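PDB 5AZ0: uncharacterized protein from Bombyx mori, which is an aldo-keto reductase, AKR2E5, and probably reduces aldehydes or ketones with a nicotinamide cofactor. Local coordinates for residues M140-E145 / L316-Y321; N201-Q206 / N237-K242; S224-M229 / T258-N263; G309-R314 / Y324-V329. All coordinates share one frame; numbering follows the deposited sequence.

Contact 1 (M140-E145 / L316-Y321)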
# COMPACT_ATOMS: atom_id res chain seq x y z
N MET A 140 -3.68 -15.32 1.92
CA MET A 140 -4.09 -16.38 2.88
C MET A 140 -5.54 -16.15 3.35
O MET A 140 -6.03 -15.01 3.41
CB MET A 140 -3.16 -16.44 4.10
CG MET A 140 -1.70 -16.49 3.77
SD MET A 140 -0.87 -14.92 3.61
CE MET A 140 -1.01 -14.07 5.18
N SER A 141 -6.19 -17.26 3.66
CA SER A 141 -7.51 -17.33 4.22
C SER A 141 -7.40 -17.97 5.61
O SER A 141 -7.19 -19.17 5.71
CB SER A 141 -8.36 -18.19 3.34
OG SER A 141 -7.94 -19.57 3.33
N ILE A 142 -7.52 -17.14 6.63
CA ILE A 142 -7.30 -17.46 8.03
C ILE A 142 -8.45 -16.98 8.93
O ILE A 142 -8.73 -15.76 9.00
CB ILE A 142 -5.98 -16.81 8.53
CG1 ILE A 142 -4.84 -17.25 7.59
CG2 ILE A 142 -5.66 -17.23 9.97
CD1 ILE A 142 -3.51 -16.66 7.90
N SER A 143 -9.05 -17.90 9.71
CA SER A 143 -10.11 -17.52 10.66
C SER A 143 -9.59 -16.58 11.72
O SER A 143 -8.39 -16.40 11.93
CB SER A 143 -10.82 -18.73 11.33
OG SER A 143 -10.05 -19.18 12.45
N GLN A 144 -10.51 -15.95 12.43
CA GLN A 144 -10.15 -15.09 13.55
C GLN A 144 -9.46 -15.88 14.67
O GLN A 144 -8.84 -15.28 15.52
CB GLN A 144 -11.46 -14.39 14.16
CG GLN A 144 -12.35 -13.67 13.11
CD GLN A 144 -13.44 -14.52 12.37
OE1 GLN A 144 -13.26 -15.71 11.85
NE2 GLN A 144 -14.61 -13.87 12.29
N GLU A 145 -9.64 -17.21 14.72
CA GLU A 145 -8.92 -18.02 15.71
C GLU A 145 -7.61 -18.63 15.18
O GLU A 145 -6.96 -19.35 15.90
CB GLU A 145 -9.85 -19.10 16.26
CG GLU A 145 -10.96 -18.49 17.14
CD GLU A 145 -12.11 -17.92 16.34
OE1 GLU A 145 -12.46 -18.47 15.25
OE2 GLU A 145 -12.70 -16.92 16.80
N LEU A 316 6.39 -13.86 10.21
CA LEU A 316 6.77 -15.30 10.30
C LEU A 316 5.66 -16.15 10.79
O LEU A 316 5.52 -17.27 10.32
CB LEU A 316 8.03 -15.49 11.17
CG LEU A 316 9.25 -14.88 10.43
CD1 LEU A 316 10.36 -14.52 11.40
CD2 LEU A 316 9.73 -15.73 9.24
N PHE A 317 4.80 -15.61 11.67
CA PHE A 317 3.55 -16.33 12.10
C PHE A 317 2.63 -16.78 10.98
O PHE A 317 1.85 -17.65 11.22
CB PHE A 317 2.75 -15.54 13.12
CG PHE A 317 2.65 -14.08 12.82
CD1 PHE A 317 1.66 -13.59 11.97
CD2 PHE A 317 3.51 -13.19 13.42
CE1 PHE A 317 1.58 -12.23 11.69
CE2 PHE A 317 3.43 -11.84 13.15
CZ PHE A 317 2.47 -11.36 12.26
N TRP A 318 2.75 -16.23 9.74
CA TRP A 318 1.91 -16.74 8.66
C TRP A 318 2.53 -17.77 7.75
O TRP A 318 1.82 -18.34 6.91
CB TRP A 318 1.36 -15.55 7.81
CG TRP A 318 0.30 -14.72 8.55
CD1 TRP A 318 -0.64 -15.19 9.46
CD2 TRP A 318 0.05 -13.32 8.42
NE1 TRP A 318 -1.44 -14.15 9.88
CE2 TRP A 318 -1.05 -13.00 9.27
CE3 TRP A 318 0.60 -12.32 7.63
CZ2 TRP A 318 -1.57 -11.73 9.37
CZ3 TRP A 318 0.07 -11.01 7.73
CH2 TRP A 318 -1.02 -10.74 8.61
N GLN A 319 3.83 -18.05 7.92
CA GLN A 319 4.51 -19.11 7.07
C GLN A 319 3.81 -20.43 6.92
O GLN A 319 3.75 -20.93 5.80
CB GLN A 319 5.94 -19.43 7.49
CG GLN A 319 6.89 -18.23 7.47
CD GLN A 319 8.38 -18.62 7.47
OE1 GLN A 319 9.23 -17.87 6.96
NE2 GLN A 319 8.71 -19.77 8.08
N PRO A 320 3.24 -20.98 8.01
CA PRO A 320 2.56 -22.30 7.86
C PRO A 320 1.23 -22.29 7.12
O PRO A 320 0.65 -23.37 6.90
CB PRO A 320 2.28 -22.75 9.31
CG PRO A 320 2.88 -21.73 10.18
CD PRO A 320 3.27 -20.50 9.39
N TYR A 321 0.72 -21.11 6.70
CA TYR A 321 -0.64 -21.08 6.05
C TYR A 321 -0.54 -21.28 4.59
O TYR A 321 0.39 -20.83 3.96
CB TYR A 321 -1.36 -19.75 6.43
CG TYR A 321 -1.71 -19.76 7.89
CD1 TYR A 321 -0.81 -19.37 8.82
CD2 TYR A 321 -2.96 -20.24 8.32
CE1 TYR A 321 -1.10 -19.48 10.17
CE2 TYR A 321 -3.29 -20.35 9.65
CZ TYR A 321 -2.36 -19.98 10.57
OH TYR A 321 -2.67 -20.07 11.90
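M140 and Y321 bring their CA atoms to within 6.6 Å, where the extended loop after strand 133-136 passes a type I beta turn running from W318 to Y321. The fold is the (beta/alpha)8 barrel of the aldo-keto reductases; here the loop after the fourth barrel strand, 133-136, meets the C-terminal tail, two elements that in this family help to wall the substrate pocket. No hydrogen bond crosses the contact, which is apolar throughout. M140 swings its CG beside the backbone N (chi1 -50°) and bends twice more further out, and its methyl CE reaches W318 CE3 at 3.4 Å. The two side chains cross at about a right angle. F317 CE1 lies over the centre of the same indole, and W138 meets it edge-to-face. I142 wedges between the two aromatic residues: its CD1 sits 3.6 Å from W318 CD1, and also over one face of the Y321 ring, 3.8 Å from the centroid and 20° off the normal, a CH-pi contact. The Y321 hydroxyl looks past I142 to bond G146 O, so ring and hydroxyl grip the same loop. An alanine here would probably open a gap beside I142 and leave G146 O without its hydroxyl partner. Further out on the ring, Y321 CE2 lies 3.9 Å from the branch methyl I142 CG2.

Contact 2 (N201-Q206 / N237-K242). With ACT (acetate ion), chain D.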
# COMPACT_ATOMS: atom_id res chain seq x y z
N ASN A 201 11.32 -1.25 -1.92
CA ASN A 201 12.28 -0.25 -1.35
C ASN A 201 13.73 -0.52 -1.93
O ASN A 201 13.89 -1.28 -2.91
CB ASN A 201 12.20 -0.26 0.18
CG ASN A 201 12.38 -1.65 0.75
OD1 ASN A 201 13.45 -2.28 0.56
ND2 ASN A 201 11.39 -2.13 1.52
N LEU A 202 14.73 0.22 -1.46
CA LEU A 202 16.05 0.13 -2.09
C LEU A 202 16.75 -1.26 -1.87
O LEU A 202 17.49 -1.69 -2.72
CB LEU A 202 16.91 1.30 -1.69
CG LEU A 202 16.42 2.62 -2.24
CD1 LEU A 202 17.11 3.73 -1.50
CD2 LEU A 202 16.65 2.74 -3.75
N ASN A 203 16.44 -1.95 -0.78
CA ASN A 203 16.94 -3.25 -0.47
C ASN A 203 16.12 -4.40 -1.01
O ASN A 203 16.68 -5.51 -1.13
CB ASN A 203 17.06 -3.45 1.05
CG ASN A 203 18.03 -2.47 1.70
OD1 ASN A 203 17.79 -1.97 2.78
ND2 ASN A 203 19.10 -2.15 1.00
N LEU A 204 14.80 -4.16 -1.28
CA LEU A 204 13.92 -5.16 -1.85
C LEU A 204 13.29 -4.64 -3.13
O LEU A 204 12.14 -4.15 -3.14
CB LEU A 204 12.86 -5.54 -0.86
CG LEU A 204 12.02 -6.79 -1.16
CD1 LEU A 204 12.82 -8.04 -0.86
CD2 LEU A 204 10.70 -6.82 -0.34
N SER A 205 14.01 -4.74 -4.21
CA SER A 205 13.53 -4.18 -5.47
C SER A 205 12.37 -4.92 -6.10
O SER A 205 11.71 -4.34 -6.94
CB SER A 205 14.67 -4.18 -6.53
OG SER A 205 14.88 -5.52 -7.01
N GLN A 206 12.22 -6.22 -5.83
CA GLN A 206 11.24 -7.14 -6.49
C GLN A 206 11.20 -6.99 -8.00
O GLN A 206 10.13 -6.91 -8.64
CB GLN A 206 9.84 -7.00 -5.84
CG GLN A 206 9.98 -7.17 -4.35
CD GLN A 206 8.93 -8.02 -3.74
OE1 GLN A 206 8.82 -9.20 -4.05
NE2 GLN A 206 8.15 -7.44 -2.84
N ASN A 237 20.69 -4.53 12.79
CA ASN A 237 21.78 -4.91 11.88
C ASN A 237 21.27 -4.90 10.44
O ASN A 237 21.60 -5.75 9.61
CB ASN A 237 22.36 -6.28 12.25
CG ASN A 237 23.66 -6.18 13.05
OD1 ASN A 237 24.62 -5.52 12.63
ND2 ASN A 237 23.70 -6.87 14.20
N SER A 238 20.48 -3.90 10.12
CA SER A 238 19.75 -3.86 8.90
C SER A 238 20.67 -3.20 7.89
O SER A 238 21.59 -2.49 8.26
CB SER A 238 18.47 -3.05 9.10
OG SER A 238 18.79 -1.69 9.47
N PRO A 239 20.41 -3.40 6.61
CA PRO A 239 21.43 -3.01 5.65
C PRO A 239 21.44 -1.54 5.34
O PRO A 239 20.48 -0.84 5.65
CB PRO A 239 21.04 -3.79 4.37
CG PRO A 239 19.68 -4.35 4.60
CD PRO A 239 19.20 -3.97 5.97
N GLU A 240 22.52 -1.09 4.69
CA GLU A 240 22.58 0.20 4.06
C GLU A 240 21.54 0.23 2.89
O GLU A 240 21.22 -0.83 2.35
CB GLU A 240 23.99 0.47 3.52
CG GLU A 240 25.04 0.71 4.62
CD GLU A 240 24.81 2.01 5.39
OE1 GLU A 240 24.44 3.07 4.79
OE2 GLU A 240 24.98 1.92 6.61
N PRO A 241 21.04 1.39 2.50
CA PRO A 241 21.41 2.70 3.02
C PRO A 241 20.70 3.12 4.30
O PRO A 241 19.48 2.86 4.48
CB PRO A 241 20.95 3.63 1.93
CG PRO A 241 19.77 2.94 1.30
CD PRO A 241 19.86 1.48 1.63
N LYS A 242 21.48 3.76 5.17
CA LYS A 242 20.96 4.55 6.30
C LYS A 242 20.82 5.96 5.87
O LYS A 242 21.22 6.31 4.77
CB LYS A 242 21.85 4.37 7.55
CG LYS A 242 21.75 2.97 8.18
CD LYS A 242 20.36 2.30 7.99
CE LYS A 242 20.25 0.86 8.51
NZ LYS A 242 19.19 0.13 7.74
C ACT D . 5.69 -10.32 -2.58
O ACT D . 6.13 -9.30 -1.85
OXT ACT D . 4.50 -10.52 -2.95
CH3 ACT D . 6.57 -11.44 -3.08
O HOH W 1 17.97 0.46 4.42
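The carboxamide of N203 is the flat group that meets the other segment. P239 CG stands above its oxygen, 3.5 Å from N203 OD1, while E240 O comes to its edge, only 13° out of the amide plane. There N203 ND2 donates to E240 O at 2.8 Å with a nearly straight N-H (158°). P241 CD meets the amide tip to tip, 3.8 Å from N203 ND2. The CG of N203 lies beside its own backbone N, anti to the carbonyl carbon (chi1 -61°), and from there the amide reaches across. Its nitrogen also bonds F306 O, while water 1 lies between N203 OD1 and P241 O, so the polar end is gripped from several directions.

In the (beta/alpha)8 barrel of the aldo-keto reductases this joins the loop behind strand 195-199 to the long loop that follows strand 219-223. Segment 237-242 carries two prolines, P239 and P241; the peptide before P241 is cis, and P241 CG packs on L202 CD1 at 3.9 Å, the side chains crossing at about a right angle. M248 of helix 246-255 touches both L202 and P241.

Each loop is braced internally. N201 OD1 accepts from L204 N at 3.0 Å, an Asx motif, with the donor above the carbonyl plane. E240 OE1 takes K242 N from above its carboxylate plane and also pairs with N245. At the far end, Q206 NE2 holds an acetate, probably from the crystallisation liquor, through the acetate O at 2.9 Å.

Contact 3 (S224-M229 / T258-N263)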
# COMPACT_ATOMS: atom_id res chain seq x y z
N SER A 224 6.01 0.34 2.65
CA SER A 224 7.35 0.45 3.24
C SER A 224 8.39 0.83 2.23
O SER A 224 9.37 0.13 2.11
CB SER A 224 7.82 -0.85 3.89
OG SER A 224 6.94 -1.24 4.91
N PRO A 225 8.19 1.92 1.51
CA PRO A 225 9.07 2.36 0.45
C PRO A 225 10.47 2.76 0.93
O PRO A 225 11.39 2.81 0.12
CB PRO A 225 8.30 3.53 -0.18
CG PRO A 225 7.47 4.07 0.97
CD PRO A 225 7.07 2.86 1.74
N PHE A 226 10.64 3.03 2.22
CA PHE A 226 11.94 3.39 2.80
C PHE A 226 12.64 2.19 3.45
O PHE A 226 13.76 2.33 3.96
CB PHE A 226 11.76 4.47 3.88
CG PHE A 226 11.15 5.76 3.37
CD1 PHE A 226 11.76 6.47 2.37
CD2 PHE A 226 9.96 6.24 3.89
CE1 PHE A 226 11.17 7.63 1.85
CE2 PHE A 226 9.37 7.40 3.41
CZ PHE A 226 9.99 8.13 2.42
N GLY A 227 11.98 1.03 3.44
CA GLY A 227 12.48 -0.16 4.06
C GLY A 227 12.95 0.15 5.46
O GLY A 227 12.20 0.73 6.25
N THR A 228 14.19 -0.20 5.78
CA THR A 228 14.75 0.06 7.14
C THR A 228 15.62 1.32 7.16
O THR A 228 16.36 1.55 8.07
CB THR A 228 15.56 -1.16 7.67
OG1 THR A 228 16.58 -1.53 6.72
CG2 THR A 228 14.63 -2.39 7.95
N MET A 229 15.51 2.18 6.16
CA MET A 229 16.37 3.34 6.09
C MET A 229 16.06 4.34 7.17
O MET A 229 16.96 4.95 7.75
CB MET A 229 16.26 4.03 4.76
CG MET A 229 17.23 5.18 4.66
SD MET A 229 17.27 5.78 3.00
CE MET A 229 15.75 6.72 2.95
N THR A 258 16.54 15.72 -0.63
CA THR A 258 16.91 14.88 0.48
C THR A 258 17.01 13.36 0.12
O THR A 258 16.70 12.91 -1.00
CB THR A 258 15.91 15.06 1.63
OG1 THR A 258 14.67 14.38 1.33
CG2 THR A 258 15.63 16.59 1.90
N VAL A 259 17.44 12.59 1.10
CA VAL A 259 17.71 11.19 0.93
C VAL A 259 16.38 10.45 0.74
O VAL A 259 16.29 9.59 -0.12
CB VAL A 259 18.55 10.65 2.09
CG1 VAL A 259 18.50 9.13 2.18
CG2 VAL A 259 20.00 11.09 1.92
N THR A 260 15.37 10.82 1.51
CA THR A 260 14.07 10.20 1.37
C THR A 260 13.46 10.55 0.03
O THR A 260 12.83 9.72 -0.59
CB THR A 260 13.14 10.57 2.51
OG1 THR A 260 13.04 11.98 2.59
CG2 THR A 260 13.64 10.01 3.77
N GLN A 261 13.70 11.75 -0.46
CA GLN A 261 13.18 12.12 -1.74
C GLN A 261 13.82 11.41 -2.92
O GLN A 261 13.16 11.27 -3.98
CB GLN A 261 13.32 13.63 -1.98
CG GLN A 261 12.48 14.50 -1.05
CD GLN A 261 12.79 16.00 -1.18
OE1 GLN A 261 13.94 16.38 -1.31
NE2 GLN A 261 11.76 16.83 -1.21
N VAL A 262 15.11 11.09 -2.78
CA VAL A 262 15.80 10.32 -3.76
C VAL A 262 15.15 8.95 -3.85
O VAL A 262 14.79 8.55 -4.92
CB VAL A 262 17.33 10.18 -3.46
CG1 VAL A 262 18.01 9.17 -4.39
CG2 VAL A 262 18.04 11.53 -3.66
N ASN A 263 15.05 8.29 -2.72
CA ASN A 263 14.31 7.03 -2.57
C ASN A 263 12.92 7.06 -3.24
O ASN A 263 12.66 6.23 -4.11
CB ASN A 263 14.22 6.68 -1.11
CG ASN A 263 13.78 5.26 -0.84
OD1 ASN A 263 13.09 4.59 -1.66
ND2 ASN A 263 14.11 4.79 0.32
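V259, which follows the N-cap residue T258 in the first turn of a helix, sets its CG1 against the thioether of M229: M229 SD lies 3.7 Å from V259 CG1, and the M229 methyl is as near. T260 comes next and takes the F226 ring: its CB is 3.6 Å from F226 CE1, while T260 O lies in the ring plane at the edge. T260 CG2 also touches M229 CE at 4.0 Å. M229 gets there with CG anti to its backbone N (chi1 -176°) and a bend only at chi3, at the methyl end. Q261 faces away from the loop and forms a capping box with T258. T258 N gives a straight bond to Q261 OE1 (2.8 Å, 163°), and the return bond from Q261 N to T258 OG1 is weak. Last comes N263, whose carboxamide points at M229 tip to tip and is turned 89° from the plane of F226.

The partner loop owes its shape to two overlapping beta turns, type I from S224 to G227 and type II' from F226 to M229, the second closed by M229 N to F226 O at 2.8 Å. In relatives the loop at this point of the barrel folds over the dinucleotide cofactor, and the same is probable here. Strand 219-223 leads straight into it; helix 259-269 receives P225 and F226 again at L264, and V259 and V262 in turn pack on helix 246-255.

Contact 4 (G309-R314 / Y324-V329). With ACT (acetate ion), chain G; ACT (acetate ion), chain D.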
# COMPACT_ATOMS: atom_id res chain seq x y z
N GLY A 309 17.66 -8.30 -1.35
CA GLY A 309 16.68 -9.24 -0.88
C GLY A 309 16.23 -9.11 0.57
O GLY A 309 15.41 -9.91 0.98
N PHE A 310 16.68 -8.10 1.30
CA PHE A 310 16.26 -7.91 2.70
C PHE A 310 14.79 -7.37 2.78
O PHE A 310 14.50 -6.26 2.31
CB PHE A 310 17.19 -6.89 3.38
CG PHE A 310 16.94 -6.76 4.86
CD1 PHE A 310 15.97 -5.88 5.36
CD2 PHE A 310 17.67 -7.53 5.78
CE1 PHE A 310 15.68 -5.82 6.74
CE2 PHE A 310 17.42 -7.46 7.16
CZ PHE A 310 16.42 -6.61 7.65
N ARG A 311 13.90 -8.14 3.36
CA ARG A 311 12.47 -7.86 3.38
C ARG A 311 12.13 -7.28 4.76
O ARG A 311 12.30 -7.93 5.79
CB ARG A 311 11.72 -9.15 3.12
CG ARG A 311 10.23 -8.94 3.00
CD ARG A 311 9.57 -10.25 2.80
NE ARG A 311 9.80 -10.78 1.46
CZ ARG A 311 9.18 -10.37 0.35
NH1 ARG A 311 8.26 -9.38 0.38
NH2 ARG A 311 9.50 -10.96 -0.82
N THR A 312 11.74 -6.02 4.77
CA THR A 312 11.36 -5.30 6.00
C THR A 312 10.14 -5.91 6.67
O THR A 312 10.11 -5.98 7.88
CB THR A 312 11.09 -3.83 5.66
OG1 THR A 312 12.29 -3.25 5.11
CG2 THR A 312 10.63 -3.07 6.89
N VAL A 313 9.17 -6.40 5.89
CA VAL A 313 7.87 -6.92 6.44
C VAL A 313 7.70 -8.41 6.15
O VAL A 313 7.38 -8.80 5.03
CB VAL A 313 6.65 -6.11 5.89
CG1 VAL A 313 5.32 -6.69 6.39
CG2 VAL A 313 6.75 -4.63 6.28
N ARG A 314 7.95 -9.25 7.15
CA ARG A 314 8.02 -10.71 6.94
C ARG A 314 7.36 -11.34 8.12
O ARG A 314 7.96 -11.59 9.15
CB ARG A 314 9.46 -11.22 6.75
CG ARG A 314 9.54 -12.73 6.45
CD ARG A 314 10.99 -13.28 6.45
NE ARG A 314 11.77 -12.71 5.34
CZ ARG A 314 11.83 -13.19 4.10
NH1 ARG A 314 11.17 -14.28 3.76
NH2 ARG A 314 12.60 -12.58 3.21
N TYR A 324 0.72 -18.38 1.88
CA TYR A 324 1.74 -17.50 2.35
C TYR A 324 2.69 -17.18 1.19
O TYR A 324 3.14 -18.10 0.48
CB TYR A 324 2.56 -18.14 3.41
CG TYR A 324 3.68 -17.27 3.93
CD1 TYR A 324 3.43 -16.25 4.84
CD2 TYR A 324 5.00 -17.53 3.60
CE1 TYR A 324 4.44 -15.47 5.37
CE2 TYR A 324 6.02 -16.78 4.13
CZ TYR A 324 5.76 -15.74 5.02
OH TYR A 324 6.81 -14.99 5.59
N PRO A 325 2.97 -15.88 0.96
CA PRO A 325 3.55 -15.53 -0.35
C PRO A 325 5.06 -15.56 -0.41
O PRO A 325 5.58 -15.71 -1.49
CB PRO A 325 3.03 -14.09 -0.60
CG PRO A 325 2.84 -13.54 0.79
CD PRO A 325 2.37 -14.71 1.64
N PHE A 326 5.72 -15.39 0.71
CA PHE A 326 7.15 -15.20 0.70
C PHE A 326 7.91 -16.55 0.85
O PHE A 326 7.31 -17.59 1.17
CB PHE A 326 7.54 -14.24 1.81
CG PHE A 326 6.70 -12.98 1.87
CD1 PHE A 326 6.29 -12.30 0.70
CD2 PHE A 326 6.30 -12.48 3.11
CE1 PHE A 326 5.54 -11.14 0.78
CE2 PHE A 326 5.56 -11.33 3.20
CZ PHE A 326 5.18 -10.65 2.03
N ASP A 327 9.22 -16.51 0.63
CA ASP A 327 10.09 -17.71 0.82
C ASP A 327 10.04 -18.11 2.27
O ASP A 327 10.08 -17.27 3.11
CB ASP A 327 11.57 -17.45 0.38
CG ASP A 327 11.74 -17.45 -1.16
OD1 ASP A 327 10.87 -18.00 -1.90
OD2 ASP A 327 12.75 -16.88 -1.65
N VAL A 328 9.89 -19.39 2.55
CA VAL A 328 9.79 -19.87 3.92
C VAL A 328 11.19 -20.08 4.53
O VAL A 328 12.07 -20.59 3.86
CB VAL A 328 8.94 -21.17 3.93
CG1 VAL A 328 8.81 -21.80 5.32
CG2 VAL A 328 7.53 -20.87 3.37
N VAL A 329 11.41 -19.63 5.76
CA VAL A 329 12.58 -19.96 6.55
C VAL A 329 12.25 -21.22 7.36
O VAL A 329 11.39 -21.20 8.23
CB VAL A 329 12.97 -18.82 7.49
CG1 VAL A 329 14.22 -19.17 8.32
CG2 VAL A 329 13.23 -17.53 6.70
C ACT G . 14.36 -10.65 5.69
O ACT G . 14.65 -10.89 4.47
OXT ACT G . 13.27 -10.86 6.30
CH3 ACT G . 15.36 -9.97 6.51
C ACT D . 5.69 -10.32 -2.58
O ACT D . 6.13 -9.30 -1.85
OXT ACT D . 4.50 -10.52 -2.95
CH3 ACT D . 6.57 -11.44 -3.08
O HOH W 2 9.08 -16.01 5.33
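R311 runs out with CG anti to its backbone N (chi1 -175°) and bends at chi3, while F326 carries its own CG beside the backbone N; the outcome is a guanidinium laid flat on a phenyl ring. The planes are 15° apart. R311 CZ stands 3.9 Å from the F326 centroid, a cation-pi stack, and the methylene R311 CD covers the same face at 4.0 Å from that centroid. P325 CG lies on the opposite face. An acetate approaches the edge of F326 and takes a hydrogen bond from R311 NH1 at 3.1 Å.

R314 turns its guanidinium edge to other partners. It clasps a second acetate in a two-pronged bond. R314 NE donates to the acetate OXT at 2.6 Å (161°). R314 NH2 donates to the acetate O at 2.9 Å. The backbone N of R311 donates to that same oxygen. NH1 of R314 reaches the facing loop through water 2, which accepts from R314 NH1 at 3.1 Å and donates to D327 O at 2.7 Å; Y324 OH also donates to this water. An alanine in place of R314 would probably leave water 2 without one donor and cost the acetate its two guanidinium bonds, leaving R311 N to donate to it.

Both acetates probably come from the crystallisation liquor. The contact folds the C-terminal tail beyond helix 297-304 back on itself over the mouth of the (beta/alpha)8 barrel. E199, closing strand 195-199, accepts from T312 N and V313 N, R311 rests on L204 and Q206 ahead of helix 207-215, and N178, ahead of helix 179-188, holds P325 O.

Contacts 1, 2 and 3 are buried; contact 4 lies at the surface. Contacts 2 and 3 share the loop after strand 219-223, and touch through N201 with S224 and K242 with T228. Contacts 1 and 4 both use the C-terminal tail, and Q319 joins them by a probable bond to V329 O. L204 and P239 of contact 2 pack on F310 and R311 of contact 4, and one acetate touches both. The chemistry follows position: contact 1 is wholly apolar, contact 3 mixes apolar packing with a buried amide, contact 2 turns on one asparagine carboxamide hydrogen-bonded to a proline-bearing loop, and contact 4 relies on arginines, water and small anions.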